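Local coordinates for protein photosystem II stability/assembly factor HCF136, chloroplastic (Cyanidioschyzon merolae, PDB 5OJ3) that probably acts as an essential assembly factor in photosystem II biogenesis, helping to build an early intermediate that contains D2 and cytochrome b559, at residues 123-128 with 413-418; 267-272 with 287-292; 328-333 with 352-357. All coordinates share one frame; numbering follows the deposited sequence.

Contact 1 of 3, residues 123-128 with 413-418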
ATOM      1  N   ILE A 123      -6.828   1.237  -6.837  1.00 50.11           N
ATOM      2  CA  ILE A 123      -7.517   0.576  -7.939  1.00 52.68           C
ATOM      3  C   ILE A 123      -7.409  -0.926  -7.717  1.00 54.35           C
ATOM      4  O   ILE A 123      -6.366  -1.428  -7.288  1.00 56.43           O
ATOM      5  CB  ILE A 123      -6.928   1.012  -9.300  1.00 53.69           C
ATOM      6  CG1 ILE A 123      -7.702   0.393 -10.464  1.00 56.81           C
ATOM      7  CG2 ILE A 123      -5.441   0.686  -9.386  1.00 51.10           C
ATOM      8  CD1 ILE A 123      -7.239   0.883 -11.816  1.00 60.31           C
ATOM      9  N   ASP A 124      -8.497  -1.645  -7.988  1.00 53.14           N
ATOM     10  CA  ASP A 124      -8.487  -3.098  -7.879  1.00 50.20           C
ATOM     11  C   ASP A 124      -9.479  -3.668  -8.882  1.00 48.93           C
ATOM     12  O   ASP A 124     -10.381  -2.973  -9.353  1.00 49.34           O
ATOM     13  CB  ASP A 124      -8.820  -3.562  -6.452  1.00 50.08           C
ATOM     14  CG  ASP A 124      -8.484  -5.028  -6.218  1.00 48.65           C
ATOM     15  OD1 ASP A 124      -7.716  -5.598  -7.018  1.00 48.35           O
ATOM     16  OD2 ASP A 124      -8.981  -5.610  -5.232  1.00 46.70           O
ATOM     17  N   PHE A 125      -9.306  -4.952  -9.201  1.00 47.29           N
ATOM     18  CA  PHE A 125     -10.064  -5.594 -10.264  1.00 46.71           C
ATOM     19  C   PHE A 125     -10.772  -6.839  -9.749  1.00 46.39           C
ATOM     20  O   PHE A 125     -10.213  -7.603  -8.957  1.00 45.76           O
ATOM     21  CB  PHE A 125      -9.149  -5.960 -11.440  1.00 47.22           C
ATOM     22  CG  PHE A 125      -8.815  -4.796 -12.328  1.00 50.30           C
ATOM     23  CD1 PHE A 125      -9.648  -4.446 -13.377  1.00 51.88           C
ATOM     24  CD2 PHE A 125      -7.674  -4.044 -12.107  1.00 52.06           C
ATOM     25  CE1 PHE A 125      -9.348  -3.369 -14.191  1.00 52.86           C
ATOM     26  CE2 PHE A 125      -7.368  -2.967 -12.918  1.00 53.22           C
ATOM     27  CZ  PHE A 125      -8.207  -2.630 -13.961  1.00 52.61           C
ATOM     28  N   SER A 126     -12.009  -7.024 -10.207  1.00 49.10           N
ATOM     29  CA  SER A 126     -12.781  -8.222  -9.898  1.00 50.08           C
ATOM     30  C   SER A 126     -12.064  -9.485 -10.364  1.00 52.40           C
ATOM     31  O   SER A 126     -11.407  -9.499 -11.408  1.00 49.57           O
ATOM     32  CB  SER A 126     -14.163  -8.137 -10.543  1.00 52.79           C
ATOM     33  OG  SER A 126     -14.705  -9.430 -10.747  1.00 55.18           O
ATOM     34  N   GLN A 127     -12.197 -10.554  -9.574  1.00 51.84           N
ATOM     35  CA  GLN A 127     -11.590 -11.834  -9.919  1.00 50.69           C
ATOM     36  C   GLN A 127     -12.413 -12.607 -10.943  1.00 52.06           C
ATOM     37  O   GLN A 127     -11.855 -13.415 -11.695  1.00 52.67           O
ATOM     38  CB  GLN A 127     -11.409 -12.689  -8.666  1.00 46.89           C
ATOM     39  CG  GLN A 127     -10.064 -12.541  -7.985  1.00 44.89           C
ATOM     40  CD  GLN A 127      -9.892 -13.528  -6.848  1.00 43.90           C
ATOM     41  OE1 GLN A 127     -10.804 -13.731  -6.045  1.00 45.78           O
ATOM     42  NE2 GLN A 127      -8.724 -14.155  -6.778  1.00 43.65           N
ATOM     43  N   LYS A 128     -13.727 -12.377 -10.990  1.00 54.80           N
ATOM     44  CA  LYS A 128     -14.592 -13.140 -11.884  1.00 60.19           C
ATOM     45  C   LYS A 128     -14.489 -12.639 -13.319  1.00 65.93           C
ATOM     46  O   LYS A 128     -14.467 -13.447 -14.258  1.00 67.99           O
ATOM     47  CB  LYS A 128     -16.038 -13.079 -11.374  1.00 59.13           C
ATOM     48  CG  LYS A 128     -17.121 -13.124 -12.433  1.00 62.80           C
ATOM     49  CD  LYS A 128     -18.358 -13.804 -11.862  1.00 63.94           C
ATOM     50  CE  LYS A 128     -19.641 -13.259 -12.462  1.00 66.82           C
ATOM     51  NZ  LYS A 128     -20.810 -13.495 -11.566  1.00 67.17           N
ATOM     52  N   LYS A 413       1.017  -0.038  -8.719  1.00 49.84           N
ATOM     53  CA  LYS A 413       0.331  -1.292  -8.419  1.00 42.91           C
ATOM     54  C   LYS A 413       0.283  -2.171  -9.657  1.00 51.46           C
ATOM     55  O   LYS A 413      -0.231  -1.752 -10.697  1.00 53.57           O
ATOM     56  CB  LYS A 413      -1.082  -1.016  -7.905  1.00 46.17           C
ATOM     57  CG  LYS A 413      -1.780  -2.196  -7.275  1.00 48.79           C
ATOM     58  CD  LYS A 413      -3.159  -1.793  -6.823  1.00 47.75           C
ATOM     59  CE  LYS A 413      -3.729  -2.816  -5.866  1.00 50.42           C
ATOM     60  NZ  LYS A 413      -4.563  -2.132  -4.838  1.00 51.75           N
ATOM     61  N   PHE A 414       0.820  -3.381  -9.547  1.00 54.31           N
ATOM     62  CA  PHE A 414       0.723  -4.369 -10.608  1.00 59.35           C
ATOM     63  C   PHE A 414      -0.344  -5.406 -10.278  1.00 65.05           C
ATOM     64  O   PHE A 414      -0.647  -5.663  -9.111  1.00 68.12           O
ATOM     65  CB  PHE A 414       2.065  -5.073 -10.838  1.00 59.71           C
ATOM     66  CG  PHE A 414       3.093  -4.218 -11.523  1.00 59.34           C
ATOM     67  CD1 PHE A 414       3.731  -3.194 -10.845  1.00 58.39           C
ATOM     68  CD2 PHE A 414       3.417  -4.440 -12.854  1.00 62.95           C
ATOM     69  CE1 PHE A 414       4.676  -2.406 -11.478  1.00 58.27           C
ATOM     70  CE2 PHE A 414       4.360  -3.655 -13.492  1.00 63.52           C
ATOM     71  CZ  PHE A 414       4.990  -2.637 -12.801  1.00 61.29           C
ATOM     72  N   PHE A 415      -0.906  -6.001 -11.329  1.00 65.26           N
ATOM     73  CA  PHE A 415      -1.791  -7.166 -11.237  1.00 67.89           C
ATOM     74  C   PHE A 415      -1.214  -8.192 -12.201  1.00 68.91           C
ATOM     75  O   PHE A 415      -1.610  -8.254 -13.368  1.00 72.42           O
ATOM     76  CB  PHE A 415      -3.243  -6.840 -11.562  1.00 70.17           C
ATOM     77  CG  PHE A 415      -3.870  -5.839 -10.641  1.00 68.28           C
ATOM     78  CD1 PHE A 415      -3.614  -4.487 -10.771  1.00 56.19           C
ATOM     79  CD2 PHE A 415      -4.721  -6.263  -9.634  1.00 70.92           C
ATOM     80  CE1 PHE A 415      -4.200  -3.573  -9.914  1.00 54.46           C
ATOM     81  CE2 PHE A 415      -5.307  -5.355  -8.776  1.00 68.44           C
ATOM     82  CZ  PHE A 415      -5.049  -4.007  -8.918  1.00 63.44           C
ATOM     83  N   GLY A 416      -0.290  -9.002 -11.705  1.00 67.52           N
ATOM     84  CA  GLY A 416       0.545  -9.800 -12.574  1.00 66.31           C
ATOM     85  C   GLY A 416       1.572  -8.911 -13.250  1.00 65.49           C
ATOM     86  O   GLY A 416       1.613  -7.696 -13.061  1.00 63.68           O
ATOM     87  N   SER A 417       2.419  -9.539 -14.057  1.00 66.81           N
ATOM     88  CA  SER A 417       3.499  -8.806 -14.704  1.00 63.23           C
ATOM     89  C   SER A 417       3.056  -8.064 -15.959  1.00 63.38           C
ATOM     90  O   SER A 417       3.885  -7.386 -16.577  1.00 61.79           O
ATOM     91  CB  SER A 417       4.649  -9.758 -15.048  1.00 65.11           C
ATOM     92  OG  SER A 417       4.384 -10.472 -16.241  1.00 72.50           O
ATOM     93  N   GLN A 418       1.785  -8.166 -16.352  1.00 65.77           N
ATOM     94  CA  GLN A 418       1.312  -7.571 -17.595  1.00 69.28           C
ATOM     95  C   GLN A 418       0.181  -6.571 -17.409  1.00 69.52           C
ATOM     96  O   GLN A 418      -0.322  -6.037 -18.405  1.00 70.52           O
ATOM     97  CB  GLN A 418       0.881  -8.663 -18.581  1.00 75.86           C
ATOM     98  CG  GLN A 418       1.954  -9.707 -18.813  1.00 78.22           C
ATOM     99  CD  GLN A 418       2.988  -9.244 -19.818  1.00 79.84           C
ATOM    100  OE1 GLN A 418       4.094  -8.848 -19.448  1.00 77.87           O
ATOM    101  NE2 GLN A 418       2.632  -9.280 -21.097  1.00 83.95           N
TER
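Lys-413 opens the second segment with CG anti to its backbone N (chi1 -167°) and a side chain that runs extended until it bends at chi4. Lys-413 NZ lies 3.1 Å from Ile-123 O and donates a hydrogen bond to it, approaching from above the carbonyl plane. A salt bridge to Asp-122 OD1 gives the ammonium a second partner, so both bonds lead to strand 120-125. Phe-415 carries most of the remaining contact. The edge of the Phe-125 ring meets its face in a T-shaped pair, with centroids 5.4 Å apart and planes at 86°; Phe-125 CD2 stands 4.0 Å above the Phe-415 plane, over its centre. The rim of the same ring meets oxygen: Ile-123 O lies in plane at 3.3 Å from Phe-415 CZ, and Asp-124 OD1 is 3.0 Å from Phe-415 CE2. OD1 also accepts a weak bond from Phe-125 N, while OD2 takes the N-H of Phe-175, which fixes the carboxylate beside the ring. An alanine in place of Phe-415 would take away the ring that Phe-125 meets edge-on, and would probably loosen the join between the two strand ends. Strands 120-125 and 409-414 are edge strands of the first and last propeller blades; the last adds N-terminal strand 109-111 to three C-terminal strands (Velcro closure), so the contact spans the seam of the ring, with strand 169-176 flanking Asp-124.

Contact 2 of 3, residues 267-272 with 287-292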
ATOM      1  N   TYR A 267       9.463   9.975  21.275  1.00155.09           N
ATOM      2  CA  TYR A 267       8.215   9.513  21.858  1.00146.80           C
ATOM      3  C   TYR A 267       7.255   9.167  20.727  1.00136.50           C
ATOM      4  O   TYR A 267       7.225   9.845  19.694  1.00137.42           O
ATOM      5  CB  TYR A 267       7.612  10.574  22.780  1.00151.23           C
ATOM      6  CG  TYR A 267       6.105  10.635  22.730  1.00150.98           C
ATOM      7  CD1 TYR A 267       5.330   9.682  23.377  1.00150.13           C
ATOM      8  CD2 TYR A 267       5.457  11.643  22.029  1.00152.93           C
ATOM      9  CE1 TYR A 267       3.949   9.731  23.327  1.00150.02           C
ATOM     10  CE2 TYR A 267       4.079  11.702  21.975  1.00153.09           C
ATOM     11  CZ  TYR A 267       3.330  10.745  22.625  1.00151.59           C
ATOM     12  OH  TYR A 267       1.956  10.804  22.571  1.00152.25           O
ATOM     13  N   PHE A 268       6.471   8.111  20.926  1.00124.65           N
ATOM     14  CA  PHE A 268       5.707   7.505  19.841  1.00111.18           C
ATOM     15  C   PHE A 268       4.356   8.190  19.684  1.00111.32           C
ATOM     16  O   PHE A 268       3.443   7.975  20.490  1.00115.55           O
ATOM     17  CB  PHE A 268       5.527   6.008  20.078  1.00101.24           C
ATOM     18  CG  PHE A 268       4.778   5.311  18.978  1.00 93.07           C
ATOM     19  CD1 PHE A 268       5.337   5.173  17.722  1.00 90.33           C
ATOM     20  CD2 PHE A 268       3.514   4.794  19.198  1.00 89.81           C
ATOM     21  CE1 PHE A 268       4.648   4.537  16.709  1.00 86.50           C
ATOM     22  CE2 PHE A 268       2.826   4.151  18.184  1.00 86.02           C
ATOM     23  CZ  PHE A 268       3.392   4.026  16.939  1.00 84.42           C
ATOM     24  N   THR A 269       4.231   9.013  18.645  1.00108.03           N
ATOM     25  CA  THR A 269       2.918   9.384  18.136  1.00104.96           C
ATOM     26  C   THR A 269       2.191   8.116  17.712  1.00 99.67           C
ATOM     27  O   THR A 269       2.696   7.352  16.883  1.00 95.19           O
ATOM     28  CB  THR A 269       3.053  10.349  16.962  1.00108.03           C
ATOM     29  OG1 THR A 269       3.710   9.693  15.872  1.00105.12           O
ATOM     30  CG2 THR A 269       3.861  11.572  17.372  1.00113.05           C
ATOM     31  N   GLY A 270       1.006   7.893  18.268  1.00101.16           N
ATOM     32  CA  GLY A 270       0.417   6.573  18.191  1.00 96.64           C
ATOM     33  C   GLY A 270      -0.382   6.238  16.949  1.00 86.43           C
ATOM     34  O   GLY A 270      -1.484   5.693  17.051  1.00 90.02           O
ATOM     35  N   SER A 271       0.162   6.537  15.770  1.00 73.24           N
ATOM     36  CA  SER A 271      -0.431   6.077  14.525  1.00 65.86           C
ATOM     37  C   SER A 271       0.655   5.504  13.624  1.00 62.10           C
ATOM     38  O   SER A 271       1.846   5.770  13.801  1.00 61.46           O
ATOM     39  CB  SER A 271      -1.166   7.211  13.799  1.00 69.36           C
ATOM     40  OG  SER A 271      -2.226   7.723  14.587  1.00 73.08           O
ATOM     41  N   ILE A 272       0.218   4.715  12.644  1.00 58.72           N
ATOM     42  CA  ILE A 272       1.114   4.044  11.713  1.00 54.92           C
ATOM     43  C   ILE A 272       0.789   4.488  10.291  1.00 52.58           C
ATOM     44  O   ILE A 272      -0.287   5.020  10.006  1.00 52.47           O
ATOM     45  CB  ILE A 272       1.052   2.508  11.848  1.00 53.13           C
ATOM     46  CG1 ILE A 272      -0.267   1.970  11.292  1.00 34.22           C
ATOM     47  CG2 ILE A 272       1.265   2.089  13.299  1.00 34.61           C
ATOM     48  CD1 ILE A 272      -0.450   0.481  11.489  1.00 32.10           C
ATOM     49  N   PRO A 287       5.854   3.484  11.819  1.00 46.53           N
ATOM     50  CA  PRO A 287       5.357   4.572  12.664  1.00 48.46           C
ATOM     51  C   PRO A 287       5.364   5.901  11.927  1.00 51.07           C
ATOM     52  O   PRO A 287       6.067   6.093  10.931  1.00 52.55           O
ATOM     53  CB  PRO A 287       6.337   4.585  13.842  1.00 50.51           C
ATOM     54  CG  PRO A 287       7.542   3.846  13.360  1.00 50.41           C
ATOM     55  CD  PRO A 287       7.018   2.813  12.416  1.00 47.53           C
ATOM     56  N   SER A 288       4.541   6.821  12.436  1.00 52.66           N
ATOM     57  CA  SER A 288       4.335   8.112  11.781  1.00 55.78           C
ATOM     58  C   SER A 288       5.650   8.835  11.515  1.00 59.06           C
ATOM     59  O   SER A 288       5.803   9.506  10.488  1.00 61.96           O
ATOM     60  CB  SER A 288       3.404   8.983  12.626  1.00 59.42           C
ATOM     61  OG  SER A 288       2.074   8.493  12.584  1.00 59.14           O
ATOM     62  N   ARG A 289       6.613   8.704  12.423  1.00 59.44           N
ATOM     63  CA  ARG A 289       7.852   9.466  12.351  1.00 65.09           C
ATOM     64  C   ARG A 289       9.029   8.630  11.862  1.00 63.87           C
ATOM     65  O   ARG A 289      10.177   9.071  11.977  1.00 67.16           O
ATOM     66  CB  ARG A 289       8.172  10.067  13.723  1.00 71.62           C
ATOM     67  CG  ARG A 289       7.262  11.216  14.157  1.00 77.80           C
ATOM     68  CD  ARG A 289       7.831  12.567  13.747  1.00 84.44           C
ATOM     69  NE  ARG A 289       6.889  13.661  13.978  1.00 90.65           N
ATOM     70  CZ  ARG A 289       6.851  14.404  15.081  1.00 95.16           C
ATOM     71  NH1 ARG A 289       7.703  14.174  16.073  1.00 96.80           N
ATOM     72  NH2 ARG A 289       5.957  15.376  15.196  1.00 97.72           N
ATOM     73  N   GLY A 290       8.772   7.441  11.321  1.00 60.87           N
ATOM     74  CA  GLY A 290       9.783   6.689  10.601  1.00 58.84           C
ATOM     75  C   GLY A 290      10.927   6.158  11.431  1.00 58.62           C
ATOM     76  O   GLY A 290      11.953   5.774  10.862  1.00 59.03           O
ATOM     77  N   ASN A 291      10.791   6.126  12.759  1.00 59.27           N
ATOM     78  CA  ASN A 291      11.931   5.814  13.617  1.00 62.11           C
ATOM     79  C   ASN A 291      12.300   4.336  13.554  1.00 59.30           C
ATOM     80  O   ASN A 291      13.436   3.963  13.872  1.00 59.04           O
ATOM     81  CB  ASN A 291      11.599   6.211  15.054  1.00 66.32           C
ATOM     82  CG  ASN A 291      10.899   7.547  15.132  1.00 73.53           C
ATOM     83  OD1 ASN A 291      11.525   8.595  15.013  1.00 79.91           O
ATOM     84  ND2 ASN A 291       9.580   7.514  15.266  1.00 73.14           N
ATOM     85  N   PHE A 292      11.359   3.490  13.155  1.00 53.89           N
ATOM     86  CA  PHE A 292      11.551   2.053  13.030  1.00 50.07           C
ATOM     87  C   PHE A 292      10.486   1.557  12.059  1.00 44.58           C
ATOM     88  O   PHE A 292       9.871   2.351  11.341  1.00 41.81           O
ATOM     89  CB  PHE A 292      11.468   1.371  14.401  1.00 49.16           C
ATOM     90  CG  PHE A 292      10.181   1.630  15.124  1.00 47.64           C
ATOM     91  CD1 PHE A 292      10.013   2.771  15.884  1.00 44.37           C
ATOM     92  CD2 PHE A 292       9.131   0.731  15.042  1.00 49.48           C
ATOM     93  CE1 PHE A 292       8.825   3.012  16.536  1.00 43.66           C
ATOM     94  CE2 PHE A 292       7.942   0.972  15.701  1.00 48.22           C
ATOM     95  CZ  PHE A 292       7.793   2.115  16.451  1.00 45.33           C
TER
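Phe-268 supplies the close-packed half of this contact. With CG anti to the backbone N (chi1 -178°), its ring turns its edge to the other segment, and Phe-268 CE1 comes to 3.3 Å from Pro-287 CB, which lies in the plane of the ring. Phe-268 CE1 is also 4.0 Å from Phe-292 CZ. Within 287-292 the proline ring sits on the second phenylalanine: Pro-287 CG stands 3.4 Å above the centre of the Phe-292 ring, a CH-pi geometry. Two aromatic rings thus meet one proline, one at CB by its edge and the other at CG by its face, with Phe-268 and Phe-292 crossing at about a right angle.

The other half is polar and looser. Ser-271 O receives two weak hydrogen bonds from a single residue, one from Ser-288 OG at 3.0 Å and one from Ser-288 N at 3.2 Å, the latter bent to 134° at the hydrogen. Ser-288 CB also packs against Thr-269 OG1, 3.3 Å away, and the aliphatic part of the exposed Arg-289 passes by the same threonine more distantly. Both segments turn tightly here: Gly-270 centres an inverse gamma turn, and Pro-287 to Gly-290 form a type I beta turn closed by a Gly-290 N to Pro-287 O bond of 3.0 Å.

That type I turn links antiparallel strands 283-287 and 292-296 of one propeller blade, a beta hairpin, and loop 267-272, after helix 262-265, packs against it. Ile-272 and Pro-287 form an antiparallel non-hydrogen-bonded pair where strands 272-273 and 283-287 meet. Helices 250-254 and 262-265 cover the aromatic half, with Leu-254 and Ile-262 each touching Phe-268 and Phe-292, while Ser-228 binds Ser-271 OG and the Ile-272 backbone.

Contact 3 of 3, residues 328-333 with 352-357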
ATOM      1  N   ILE A 328      11.971  -7.392   1.924  1.00 39.20           N
ATOM      2  CA  ILE A 328      11.360  -6.103   2.220  1.00 38.44           C
ATOM      3  C   ILE A 328      12.150  -5.025   1.495  1.00 38.01           C
ATOM      4  O   ILE A 328      13.379  -5.110   1.396  1.00 38.17           O
ATOM      5  CB  ILE A 328      11.341  -5.813   3.738  1.00 40.86           C
ATOM      6  CG1 ILE A 328      10.732  -6.982   4.512  1.00 42.00           C
ATOM      7  CG2 ILE A 328      10.608  -4.520   4.037  1.00 39.69           C
ATOM      8  CD1 ILE A 328      11.011  -6.928   6.000  1.00 41.69           C
ATOM      9  N   TRP A 329      11.448  -4.016   0.991  1.00 38.06           N
ATOM     10  CA  TRP A 329      12.070  -2.797   0.501  1.00 39.69           C
ATOM     11  C   TRP A 329      11.716  -1.651   1.436  1.00 39.66           C
ATOM     12  O   TRP A 329      10.671  -1.660   2.092  1.00 38.65           O
ATOM     13  CB  TRP A 329      11.621  -2.461  -0.927  1.00 39.65           C
ATOM     14  CG  TRP A 329      10.147  -2.208  -1.063  1.00 38.67           C
ATOM     15  CD1 TRP A 329       9.191  -3.111  -1.423  1.00 38.53           C
ATOM     16  CD2 TRP A 329       9.461  -0.967  -0.840  1.00 39.85           C
ATOM     17  NE1 TRP A 329       7.955  -2.511  -1.442  1.00 39.82           N
ATOM     18  CE2 TRP A 329       8.093  -1.196  -1.085  1.00 39.42           C
ATOM     19  CE3 TRP A 329       9.872   0.315  -0.456  1.00 41.14           C
ATOM     20  CZ2 TRP A 329       7.134  -0.192  -0.960  1.00 38.92           C
ATOM     21  CZ3 TRP A 329       8.917   1.308  -0.331  1.00 40.24           C
ATOM     22  CH2 TRP A 329       7.565   1.050  -0.582  1.00 39.48           C
ATOM     23  N   GLU A 330      12.599  -0.660   1.498  1.00 44.14           N
ATOM     24  CA  GLU A 330      12.359   0.521   2.309  1.00 46.23           C
ATOM     25  C   GLU A 330      12.813   1.749   1.540  1.00 48.79           C
ATOM     26  O   GLU A 330      13.703   1.679   0.688  1.00 50.16           O
ATOM     27  CB  GLU A 330      13.082   0.452   3.662  1.00 47.05           C
ATOM     28  CG  GLU A 330      14.590   0.588   3.580  1.00 51.93           C
ATOM     29  CD  GLU A 330      15.250   0.459   4.938  1.00 57.63           C
ATOM     30  OE1 GLU A 330      14.537   0.162   5.920  1.00 58.18           O
ATOM     31  OE2 GLU A 330      16.482   0.645   5.025  1.00 62.37           O
ATOM     32  N   THR A 331      12.182   2.875   1.849  1.00 46.68           N
ATOM     33  CA  THR A 331      12.546   4.158   1.274  1.00 47.51           C
ATOM     34  C   THR A 331      12.949   5.100   2.393  1.00 49.61           C
ATOM     35  O   THR A 331      12.189   5.305   3.343  1.00 48.33           O
ATOM     36  CB  THR A 331      11.378   4.765   0.499  1.00 44.42           C
ATOM     37  OG1 THR A 331      11.261   4.133  -0.781  1.00 44.97           O
ATOM     38  CG2 THR A 331      11.586   6.259   0.324  1.00 54.12           C
ATOM     39  N   ILE A 332      14.128   5.659   2.280  1.00 54.47           N
ATOM     40  CA  ILE A 332      14.657   6.543   3.302  1.00 57.03           C
ATOM     41  C   ILE A 332      14.395   7.971   2.840  1.00 60.31           C
ATOM     42  O   ILE A 332      14.370   8.255   1.634  1.00 53.42           O
ATOM     43  CB  ILE A 332      16.158   6.258   3.520  1.00 58.06           C
ATOM     44  CG1 ILE A 332      16.423   4.760   3.758  1.00 56.30           C
ATOM     45  CG2 ILE A 332      16.664   6.995   4.709  1.00 52.49           C
ATOM     46  CD1 ILE A 332      15.513   4.081   4.778  1.00 52.70           C
ATOM     47  N   ARG A 333      14.194   8.888   3.786  1.00 60.72           N
ATOM     48  CA  ARG A 333      13.963  10.268   3.381  1.00 65.73           C
ATOM     49  C   ARG A 333      15.211  10.853   2.735  1.00 69.03           C
ATOM     50  O   ARG A 333      16.340  10.553   3.128  1.00 69.65           O
ATOM     51  CB  ARG A 333      13.464  11.126   4.545  1.00 69.69           C
ATOM     52  CG  ARG A 333      12.030  10.767   4.874  1.00 70.41           C
ATOM     53  CD  ARG A 333      11.280  11.641   5.851  1.00 75.44           C
ATOM     54  NE  ARG A 333      11.635  11.455   7.249  1.00 77.25           N
ATOM     55  CZ  ARG A 333      10.778  11.655   8.245  1.00 78.83           C
ATOM     56  NH1 ARG A 333       9.531  12.009   7.976  1.00 79.22           N
ATOM     57  NH2 ARG A 333      11.150  11.473   9.501  1.00 79.59           N
ATOM     58  N   ILE A 352      17.061  -6.716  11.217  1.00 57.68           N
ATOM     59  CA  ILE A 352      17.018  -6.982   9.781  1.00 51.74           C
ATOM     60  C   ILE A 352      17.929  -6.013   9.035  1.00 49.04           C
ATOM     61  O   ILE A 352      17.777  -4.790   9.138  1.00 46.71           O
ATOM     62  CB  ILE A 352      15.578  -6.890   9.259  1.00 49.38           C
ATOM     63  CG1 ILE A 352      14.625  -7.645  10.190  1.00 48.33           C
ATOM     64  CG2 ILE A 352      15.495  -7.412   7.834  1.00 49.66           C
ATOM     65  CD1 ILE A 352      13.221  -7.786   9.645  1.00 45.31           C
ATOM     66  N   ALA A 353      18.878  -6.556   8.276  1.00 50.88           N
ATOM     67  CA  ALA A 353      19.874  -5.756   7.570  1.00 49.20           C
ATOM     68  C   ALA A 353      19.412  -5.500   6.138  1.00 47.66           C
ATOM     69  O   ALA A 353      19.126  -6.445   5.396  1.00 46.95           O
ATOM     70  CB  ALA A 353      21.231  -6.458   7.574  1.00 50.53           C
ATOM     71  N   PHE A 354      19.338  -4.227   5.753  1.00 47.99           N
ATOM     72  CA  PHE A 354      19.018  -3.847   4.383  1.00 48.47           C
ATOM     73  C   PHE A 354      20.299  -3.551   3.621  1.00 52.96           C
ATOM     74  O   PHE A 354      21.234  -2.960   4.165  1.00 56.64           O
ATOM     75  CB  PHE A 354      18.110  -2.613   4.307  1.00 46.63           C
ATOM     76  CG  PHE A 354      16.711  -2.837   4.805  1.00 44.74           C
ATOM     77  CD1 PHE A 354      16.465  -3.260   6.099  1.00 47.13           C
ATOM     78  CD2 PHE A 354      15.635  -2.659   3.951  1.00 42.60           C
ATOM     79  CE1 PHE A 354      15.174  -3.463   6.542  1.00 45.62           C
ATOM     80  CE2 PHE A 354      14.342  -2.866   4.387  1.00 41.01           C
ATOM     81  CZ  PHE A 354      14.110  -3.269   5.682  1.00 41.59           C
ATOM     82  N   ASP A 355      20.333  -3.957   2.356  1.00 55.00           N
ATOM     83  CA  ASP A 355      21.444  -3.635   1.469  1.00 59.97           C
ATOM     84  C   ASP A 355      21.102  -2.347   0.730  1.00 58.73           C
ATOM     85  O   ASP A 355      20.189  -2.326  -0.101  1.00 54.81           O
ATOM     86  CB  ASP A 355      21.707  -4.779   0.493  1.00 64.90           C
ATOM     87  CG  ASP A 355      22.200  -6.036   1.185  1.00 72.48           C
ATOM     88  OD1 ASP A 355      22.716  -5.933   2.318  1.00 75.21           O
ATOM     89  OD2 ASP A 355      22.065  -7.129   0.593  1.00 75.76           O
ATOM     90  N   MET A 356      21.839  -1.280   1.023  1.00 61.95           N
ATOM     91  CA  MET A 356      21.534   0.023   0.450  1.00 59.69           C
ATOM     92  C   MET A 356      21.983   0.098  -1.003  1.00 59.14           C
ATOM     93  O   MET A 356      22.980  -0.506  -1.408  1.00 61.38           O
ATOM     94  CB  MET A 356      22.184   1.146   1.262  1.00 61.58           C
ATOM     95  CG  MET A 356      21.775   1.173   2.721  1.00 63.62           C
ATOM     96  SD  MET A 356      20.015   1.561   2.850  1.00 63.15           S
ATOM     97  CE  MET A 356      19.613   0.875   4.448  1.00 59.97           C
ATOM     98  N   VAL A 357      21.224   0.854  -1.788  1.00 57.67           N
ATOM     99  CA  VAL A 357      21.439   0.980  -3.220  1.00 60.69           C
ATOM    100  C   VAL A 357      21.456   2.462  -3.573  1.00 64.18           C
ATOM    101  O   VAL A 357      20.866   3.290  -2.872  1.00 63.17           O
ATOM    102  CB  VAL A 357      20.334   0.205  -3.989  1.00 57.48           C
ATOM    103  CG1 VAL A 357      20.218   0.640  -5.445  1.00 60.22           C
ATOM    104  CG2 VAL A 357      20.579  -1.294  -3.893  1.00 55.74           C
TER
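The ring of Phe-354 and the carboxylate of Glu-330 are stacked, their planes only 9° apart. Glu-330 OE1 stands 3.3 Å above the ring, over its centre, and Glu-330 CD is 3.3 Å from Phe-354 CD2, so the carboxylate covers one face of the ring. At the ring edge, in plane, lies Ile-352 O of the same segment; Trp-329 C also lies at the edge, near the plane, 4.1 Å from Phe-354 CE2. The Glu-330 torsions account for the overlap: CG takes the crowded position between the backbone N and the carbonyl carbon (chi1 71°), and beyond it the chain is extended, reaching tip to tip with the phenylalanine. The other carboxylate oxygen, Glu-330 OE2, meets the methyl CE of Met-356 at 3.2 Å, brought there by the bend in the methionine chain at chi2. At the other end the side-chain contacts are apolar, with Ile-328 CG2 at 4.1 Å from Phe-354 CZ and Ile-328 CD1 at 4.3 Å from Ile-352 CD1.

Strands 328-332 and 354-356 are not adjacent in their sheet: strand 336-340 runs antiparallel to both and separates them. Their axes approach to 8.5 Å at an angle of 51°, consistent with the strong twist of a propeller blade, and side chains bridge the gap on one face; Thr-340 of the middle strand touches both Ile-352 and Phe-354. Trp-329, on the other face, packs against Asp-368 and Val-369 of strand 366-371 in the next blade.

Glu-330 is buried among the ring, the methionine methyl, Ser-309 and Ile-314. An aromatic face is a poor neighbour for a full negative charge, so these surroundings may raise the pKa of the carboxylate.

From the N terminus, the first segment of contact 1 comes early, on strand 120-125, and its partner 413-418 arrives only after 284 intervening residues, so contact 1 closes a loop around most of the propeller. Contacts 2 and 3 nest inside it in series: 267-272 meets 287-292 first, and 328-333 meets 352-357 afterwards. Contact 1 joins two blades across the seam of the ring, whereas contact 3 ties two strands within one blade. Contact 2, about 31 Å from contact 1 between centres and across the chain's centre, packs the loop leading from helix 262-265 against a hairpin turn of its blade. Contacts 2 and 3 touch, Arg-289 O packing 3.6 Å from Arg-333 NH2.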